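Side-chain contacts in SusD superfamily protein (Bacteroides fragilis, PDB 3L22), which probably binds glycans at the outer membrane, serving like other SusD-family proteins in the capture of nutrients for uptake: residues Lys38-Gly42 with Gly43-Leu47; Thr84-Tyr87 with Ala88-Ile92; Leu253-Ala256 with Asp257-Pro261. All coordinates share one frame; numbering follows the deposited sequence.

Contact 1. Residues Lys38-Gly42 with Gly43-Leu47; sequences KSLMG and GKSYL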
loop_
_atom_site.group_PDB
_atom_site.type_symbol
_atom_site.label_atom_id
_atom_site.label_comp_id
_atom_site.label_asym_id
_atom_site.label_seq_id
_atom_site.Cartn_x
_atom_site.Cartn_y
_atom_site.Cartn_z
ATOM N N LYS A 38 -9.846 13.054 -9.692
ATOM C CA LYS A 38 -8.976 12.939 -8.512
ATOM C C LYS A 38 -8.520 11.492 -8.418
ATOM O O LYS A 38 -9.092 10.623 -9.093
ATOM C CB LYS A 38 -9.750 13.339 -7.262
ATOM C CG LYS A 38 -10.218 14.845 -7.248
ATOM C CD LYS A 38 -9.027 15.758 -7.036
ATOM C CE LYS A 38 -9.411 17.237 -6.970
ATOM N NZ LYS A 38 -8.222 17.936 -6.399
ATOM N N SER A 39 -7.481 11.245 -7.636
ATOM C CA SER A 39 -6.956 9.919 -7.495
ATOM C C SER A 39 -6.759 9.551 -6.043
ATOM O O SER A 39 -6.586 10.427 -5.171
ATOM C CB SER A 39 -5.680 9.770 -8.330
ATOM O OG SER A 39 -4.616 10.600 -7.897
ATOM N N LEU A 40 -6.808 8.253 -5.763
ATOM C CA LEU A 40 -6.460 7.737 -4.463
ATOM C C LEU A 40 -5.327 6.704 -4.649
ATOM O O LEU A 40 -4.229 7.086 -5.092
ATOM C CB LEU A 40 -7.715 7.258 -3.707
ATOM C CG LEU A 40 -7.624 6.957 -2.203
ATOM C CD1 LEU A 40 -7.433 8.240 -1.379
ATOM C CD2 LEU A 40 -8.895 6.232 -1.731
HETATM N N MSE A 41 -5.556 5.430 -4.358
HETATM C CA MSE A 41 -4.492 4.425 -4.428
HETATM C C MSE A 41 -4.133 4.005 -5.845
HETATM O O MSE A 41 -3.163 3.286 -6.037
HETATM C CB MSE A 41 -4.898 3.211 -3.617
HETATM C CG MSE A 41 -5.271 3.537 -2.199
HETATM SE SE MSE A 41 -4.097 4.795 -1.210
HETATM C CE MSE A 41 -2.424 3.758 -1.354
ATOM N N GLY A 42 -4.878 4.480 -6.846
ATOM C CA GLY A 42 -4.513 4.255 -8.247
ATOM C C GLY A 42 -3.600 5.363 -8.770
ATOM O O GLY A 42 -3.168 5.347 -9.938
ATOM N N GLY A 43 -3.321 6.353 -7.916
ATOM C CA GLY A 43 -2.540 7.528 -8.318
ATOM C C GLY A 43 -1.787 8.178 -7.166
ATOM O O GLY A 43 -0.891 7.557 -6.553
ATOM N N LYS A 44 -2.142 9.431 -6.876
ATOM C CA LYS A 44 -1.344 10.254 -5.969
ATOM C C LYS A 44 -1.218 9.696 -4.543
ATOM O O LYS A 44 -0.170 9.890 -3.926
ATOM C CB LYS A 44 -1.875 11.711 -5.925
ATOM C CG LYS A 44 -1.515 12.509 -7.204
ATOM C CD LYS A 44 -1.990 13.961 -7.178
ATOM C CE LYS A 44 -1.207 14.805 -6.167
ATOM N NZ LYS A 44 -1.773 16.145 -6.088
ATOM N N SER A 45 -2.250 9.058 -4.007
ATOM C CA SER A 45 -2.180 8.528 -2.622
ATOM C C SER A 45 -1.313 7.288 -2.485
ATOM O O SER A 45 -0.747 7.026 -1.405
ATOM C CB SER A 45 -3.578 8.353 -2.003
ATOM O OG SER A 45 -4.251 9.632 -1.953
ATOM N N TYR A 46 -1.073 6.574 -3.587
ATOM C CA TYR A 46 -0.069 5.524 -3.581
ATOM C C TYR A 46 1.320 6.133 -3.671
ATOM O O TYR A 46 2.224 5.748 -2.932
ATOM C CB TYR A 46 -0.313 4.645 -4.787
ATOM C CG TYR A 46 0.511 3.383 -5.032
ATOM C CD1 TYR A 46 0.114 2.163 -4.515
ATOM C CD2 TYR A 46 1.618 3.405 -5.848
ATOM C CE1 TYR A 46 0.800 0.985 -4.799
ATOM C CE2 TYR A 46 2.323 2.239 -6.152
ATOM C CZ TYR A 46 1.886 1.032 -5.646
ATOM O OH TYR A 46 2.523 -0.117 -6.023
ATOM N N LEU A 47 1.482 7.105 -4.572
ATOM C CA LEU A 47 2.716 7.856 -4.698
ATOM C C LEU A 47 3.135 8.517 -3.376
ATOM O O LEU A 47 4.332 8.662 -3.107
ATOM C CB LEU A 47 2.584 8.930 -5.793
ATOM C CG LEU A 47 2.611 8.368 -7.216
ATOM C CD1 LEU A 47 1.822 9.239 -8.218
ATOM C CD2 LEU A 47 4.042 8.119 -7.663
HETATM O O HOH W 1 -4.703 11.973 -3.752
#
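The carbonyl oxygen of Leu40 is gripped by two backbone N-H groups from opposite faces of its plane. Gly43 N, 3.1 Å from Leu40 O, closes a type I beta turn, and Ser45 N, at 3.0 Å from Leu40 O, ties the turn to the helix whose N-cap is Gly43. Beside them Ser39 OG takes the N-H of Lys44 almost in line (2.9 Å from Ser39 OG to Lys44 N, 174°). Its hydroxyl is set between the backbone N and the carbonyl carbon (chi1 64°), and this folds OG over the start of the helix. A water bridges the residue before the turn to the first helical turn, donating to Ser39 O at 2.8 Å and hydrogen-bonding with Ser45 OG. On the apolar side Met41, a selenomethionine, bends at chi2 and chi3 and brings SE within 3.7 Å of Ser45 CB, while its CE lies alongside Tyr46 CB at 4.1 Å. The buried turn joins the loop after helix 18-33 to helix 44-52: Ser45 OG bonds to Thr84 OG1 of helix 79-103, and Tyr46, packed on helix 267-271, runs to strand 322-326, where its OH bonds to Pro323 O.

Contact 2. Residues Thr84-Tyr87 with Ala88-Ile92; sequences TWTY and AYLAI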
loop_
_atom_site.group_PDB
_atom_site.type_symbol
_atom_site.label_atom_id
_atom_site.label_comp_id
_atom_site.label_asym_id
_atom_site.label_seq_id
_atom_site.Cartn_x
_atom_site.Cartn_y
_atom_site.Cartn_z
ATOM N N THR A 84 -6.801 12.682 -0.177
ATOM C CA THR A 84 -6.720 11.365 0.416
ATOM C C THR A 84 -7.886 11.154 1.373
ATOM O O THR A 84 -8.556 10.121 1.337
ATOM C CB THR A 84 -5.396 11.165 1.165
ATOM O OG1 THR A 84 -4.312 11.272 0.226
ATOM C CG2 THR A 84 -5.393 9.792 1.879
ATOM N N TRP A 85 -8.113 12.154 2.225
ATOM C CA TRP A 85 -9.210 12.136 3.190
ATOM C C TRP A 85 -10.585 12.004 2.511
ATOM O O TRP A 85 -11.342 11.071 2.792
ATOM C CB TRP A 85 -9.171 13.408 4.050
ATOM C CG TRP A 85 -10.062 13.347 5.231
ATOM C CD1 TRP A 85 -11.368 13.723 5.282
ATOM C CD2 TRP A 85 -9.726 12.874 6.548
ATOM N NE1 TRP A 85 -11.871 13.498 6.534
ATOM C CE2 TRP A 85 -10.886 12.988 7.336
ATOM C CE3 TRP A 85 -8.567 12.344 7.126
ATOM C CZ2 TRP A 85 -10.926 12.611 8.683
ATOM C CZ3 TRP A 85 -8.598 11.980 8.457
ATOM C CH2 TRP A 85 -9.778 12.132 9.229
ATOM N N THR A 86 -10.902 12.963 1.651
ATOM C CA THR A 86 -12.176 12.999 0.986
ATOM C C THR A 86 -12.442 11.710 0.219
ATOM O O THR A 86 -13.500 11.126 0.396
ATOM C CB THR A 86 -12.260 14.206 0.047
ATOM O OG1 THR A 86 -12.097 15.394 0.832
ATOM C CG2 THR A 86 -13.637 14.281 -0.691
ATOM N N TYR A 87 -11.473 11.216 -0.567
ATOM C CA TYR A 87 -11.770 10.044 -1.416
ATOM C C TYR A 87 -11.726 8.709 -0.673
ATOM O O TYR A 87 -12.470 7.805 -1.053
ATOM C CB TYR A 87 -10.973 10.079 -2.746
ATOM C CG TYR A 87 -11.530 11.197 -3.587
ATOM C CD1 TYR A 87 -11.022 12.490 -3.497
ATOM C CD2 TYR A 87 -12.630 10.986 -4.398
ATOM C CE1 TYR A 87 -11.591 13.529 -4.210
ATOM C CE2 TYR A 87 -13.217 12.013 -5.096
ATOM C CZ TYR A 87 -12.687 13.265 -5.005
ATOM O OH TYR A 87 -13.241 14.267 -5.708
ATOM N N ALA A 88 -10.895 8.588 0.367
ATOM C CA ALA A 88 -10.948 7.432 1.245
ATOM C C ALA A 88 -12.326 7.334 1.911
ATOM O O ALA A 88 -12.909 6.273 1.912
ATOM C CB ALA A 88 -9.820 7.437 2.318
ATOM N N TYR A 89 -12.820 8.433 2.478
ATOM C CA TYR A 89 -14.112 8.413 3.165
ATOM C C TYR A 89 -15.268 8.243 2.197
ATOM O O TYR A 89 -16.257 7.597 2.572
ATOM C CB TYR A 89 -14.309 9.643 4.119
ATOM C CG TYR A 89 -13.662 9.385 5.471
ATOM C CD1 TYR A 89 -14.237 8.485 6.379
ATOM C CD2 TYR A 89 -12.442 9.953 5.806
ATOM C CE1 TYR A 89 -13.612 8.178 7.577
ATOM C CE2 TYR A 89 -11.834 9.690 7.017
ATOM C CZ TYR A 89 -12.412 8.798 7.902
ATOM O OH TYR A 89 -11.791 8.536 9.103
ATOM N N LEU A 90 -15.159 8.789 0.975
ATOM C CA LEU A 90 -16.141 8.482 -0.055
ATOM C C LEU A 90 -16.184 6.987 -0.357
ATOM O O LEU A 90 -17.255 6.390 -0.428
ATOM C CB LEU A 90 -15.883 9.215 -1.374
ATOM C CG LEU A 90 -16.425 10.626 -1.505
ATOM C CD1 LEU A 90 -15.807 11.302 -2.786
ATOM C CD2 LEU A 90 -18.015 10.623 -1.519
ATOM N N ALA A 91 -15.030 6.386 -0.566
ATOM C CA ALA A 91 -14.952 4.932 -0.758
ATOM C C ALA A 91 -15.576 4.174 0.446
ATOM O O ALA A 91 -16.357 3.246 0.269
ATOM C CB ALA A 91 -13.487 4.508 -0.977
ATOM N N ILE A 92 -15.253 4.605 1.672
ATOM C CA ILE A 92 -15.788 3.956 2.876
ATOM C C ILE A 92 -17.302 4.050 2.915
ATOM O O ILE A 92 -17.978 3.049 3.196
ATOM C CB ILE A 92 -15.118 4.540 4.129
ATOM C CG1 ILE A 92 -13.661 4.029 4.202
ATOM C CG2 ILE A 92 -15.888 4.221 5.446
ATOM C CD1 ILE A 92 -12.706 4.926 5.014
#
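Trp85 carries its indole with CG opposite the backbone N (chi1 -168°), and Tyr89, one helical turn later, swings its phenol back with CG on the side of its own backbone N (chi1 -84°), which brings the two rings together beside the helix. The CD2-CE2 side of the phenol does the touching, CE2 coming closest: Tyr89 CE2 lies over one face of the indole, 3.4 Å from Trp85 CE2 and 3.5 Å from Trp85 CZ2, offset toward the rim. The ring planes are inclined at 47°, an oblique meeting. Tyr89 CD2 is shared between the indole and the backbone: Trp85 O lies near the phenol plane, 3.4 Å from Tyr89 CD2. That oxygen also accepts Tyr89 N at 3.0 Å, one of the regular i to i+4 bonds that run through helix 79-103. This long helix is part of the mainly helical scaffold of the SusD family, which is grouped in the TPR clan, and the aromatic pair links it to helix 430-435 and the loop at Pro149. Trp85 NE1 bonds to Glu432 OE1, Tyr89 OH bonds to Pro149 O, and Tyr135 meets the indole edge-to-face. On another side of the helix Tyr87 and Leu90, three residues apart, run side by side in the same direction, and Leu90 CD1 rests 3.5 Å from Tyr87 CE2 in an oblique approach. Thr86 CG2 approaches one face of the Tyr87 ring and also comes within 4.2 Å of Leu90 CD1, extending this partly exposed apolar patch. Ala88 is tucked in tightly, its CB only 3.1 Å from Thr84 O, and Ala91 turns its methyl to Ala31 and Ile32 of helix 18-33.

Contact 3. Residues Leu253-Ala256 with Asp257-Pro261; sequences LPMA and DTNIP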
loop_
_atom_site.group_PDB
_atom_site.type_symbol
_atom_site.label_atom_id
_atom_site.label_comp_id
_atom_site.label_asym_id
_atom_site.label_seq_id
_atom_site.Cartn_x
_atom_site.Cartn_y
_atom_site.Cartn_z
ATOM N N LEU A 253 -4.766 -2.841 -8.777
ATOM C CA LEU A 253 -5.829 -1.941 -9.262
ATOM C C LEU A 253 -5.635 -1.797 -10.776
ATOM O O LEU A 253 -4.590 -1.254 -11.220
ATOM C CB LEU A 253 -5.758 -0.575 -8.583
ATOM C CG LEU A 253 -5.523 -0.585 -7.071
ATOM C CD1 LEU A 253 -5.456 0.889 -6.528
ATOM C CD2 LEU A 253 -6.617 -1.369 -6.418
ATOM N N PRO A 254 -6.586 -2.322 -11.560
ATOM C CA PRO A 254 -6.432 -2.322 -13.016
ATOM C C PRO A 254 -6.844 -0.997 -13.599
ATOM O O PRO A 254 -7.616 -0.262 -12.961
ATOM C CB PRO A 254 -7.407 -3.418 -13.456
ATOM C CG PRO A 254 -8.521 -3.308 -12.430
ATOM C CD PRO A 254 -7.850 -2.970 -11.144
HETATM N N MSE A 255 -6.372 -0.701 -14.795
HETATM C CA MSE A 255 -6.724 0.521 -15.514
HETATM C C MSE A 255 -7.299 0.139 -16.869
HETATM O O MSE A 255 -6.915 -0.894 -17.450
HETATM C CB MSE A 255 -5.460 1.306 -15.780
HETATM C CG MSE A 255 -4.733 1.816 -14.581
HETATM SE SE MSE A 255 -5.765 3.235 -13.750
HETATM C CE MSE A 255 -4.727 3.399 -12.075
ATOM N N ALA A 256 -8.149 1.010 -17.393
ATOM C CA ALA A 256 -8.728 0.905 -18.700
ATOM C C ALA A 256 -8.744 2.304 -19.300
ATOM O O ALA A 256 -8.761 3.310 -18.572
ATOM C CB ALA A 256 -10.163 0.315 -18.632
ATOM N N ASP A 257 -8.763 2.366 -20.633
ATOM C CA ASP A 257 -8.675 3.640 -21.339
ATOM C C ASP A 257 -9.693 4.649 -20.816
ATOM O O ASP A 257 -9.419 5.827 -20.767
ATOM C CB ASP A 257 -8.888 3.472 -22.838
ATOM C CG ASP A 257 -7.764 2.695 -23.532
ATOM O OD1 ASP A 257 -6.585 2.796 -23.145
ATOM O OD2 ASP A 257 -8.072 1.967 -24.502
ATOM N N THR A 258 -10.864 4.170 -20.419
ATOM C CA THR A 258 -11.946 5.023 -20.037
ATOM C C THR A 258 -11.927 5.390 -18.544
ATOM O O THR A 258 -12.837 6.031 -18.083
ATOM C CB THR A 258 -13.284 4.293 -20.363
ATOM O OG1 THR A 258 -13.341 3.059 -19.618
ATOM C CG2 THR A 258 -13.409 4.041 -21.888
ATOM N N ASN A 259 -10.948 4.945 -17.759
ATOM C CA ASN A 259 -10.937 5.278 -16.323
ATOM C C ASN A 259 -9.552 5.607 -15.783
ATOM O O ASN A 259 -9.347 5.580 -14.577
ATOM C CB ASN A 259 -11.614 4.167 -15.499
ATOM C CG ASN A 259 -10.814 2.820 -15.485
ATOM O OD1 ASN A 259 -9.586 2.798 -15.412
ATOM N ND2 ASN A 259 -11.534 1.711 -15.515
ATOM N N ILE A 260 -8.603 5.893 -16.681
ATOM C CA ILE A 260 -7.251 6.285 -16.262
ATOM C C ILE A 260 -7.266 7.608 -15.459
ATOM O O ILE A 260 -8.203 8.411 -15.603
ATOM C CB ILE A 260 -6.267 6.382 -17.440
ATOM C CG1 ILE A 260 -6.846 7.267 -18.579
ATOM C CG2 ILE A 260 -5.876 4.976 -17.931
ATOM C CD1 ILE A 260 -5.847 7.831 -19.560
ATOM N N PRO A 261 -6.229 7.856 -14.644
ATOM C CA PRO A 261 -6.214 9.111 -13.912
ATOM C C PRO A 261 -6.023 10.322 -14.820
ATOM O O PRO A 261 -5.477 10.224 -15.905
ATOM C CB PRO A 261 -5.021 8.958 -12.962
ATOM C CG PRO A 261 -4.755 7.466 -12.841
ATOM C CD PRO A 261 -5.103 6.990 -14.251
#
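Between Ala256 and Asn259 the chain reverses through a tight turn, with Asp257 and Thr258 holding the backbone angles of a type I beta turn and Asn259 N donating to Ala256 O (2.8 Å, 170°). The Asn259 side chain adds a second bond in the other direction: its OD1 accepts Ala256 N at 3.0 Å. Here the donor stands above the plane of the amide, 42° out of it, rather than on a lone pair. Asn259 CG sits between the backbone N and the carbonyl carbon (chi1 68°), folding the amide back across the turn. Ala256 is thus held through both its N-H and its C=O by one residue, and its methyl meets the nitrogen end of the amide, Ala256 CB lying 3.7 Å from Asn259 ND2. The turn belongs to the surface loop that leaves strand 249-253, one half of a two-stranded antiparallel sheet with strand 322-326, and leads to helix 267-271. A weak bond from Lys33 NZ to Asn259 OD1, and another bond from Asn34 ND2 to Asn259 O, tie the turn to the C-terminal end of helix 18-33 and the residue after it. After the turn Ile260 sets its CG2 against the backbone, 3.4 Å from Ala256 O. Met255, a selenomethionine, bends at chi2 and passes Pro261 at about a right angle. Met255 SE touches Pro261 CD at 3.8 Å, and Met255 CE reaches toward Pro261 CG. At the strand end Pro254 rests on helix 192-196, its side chain about 8 Å from that of the zinc ligand His197.

Contacts 1 and 2 touch directly: beside the hydroxyl pair that joins them, the Leu40 side chain packs against the backbone of helix 79-103. Contact 1 is the buried one, and it also meets contact 3, where Met255 CE and Leu253 CD1 press on the backbone of residues 41-42. Contacts 1 and 3 both lean on strand 322-326, through Tyr46 and Met255, and all three meet helix 18-33. Contacts 2 and 3 do not touch. Chemistry follows place. Both turns rely on carbonyl and side-chain oxygens that hold backbone N-H groups, at a helix start in contact 1 and in a surface loop in contact 3, whereas partly buried contact 2, with its backbone already paired, works through aromatic and aliphatic packing.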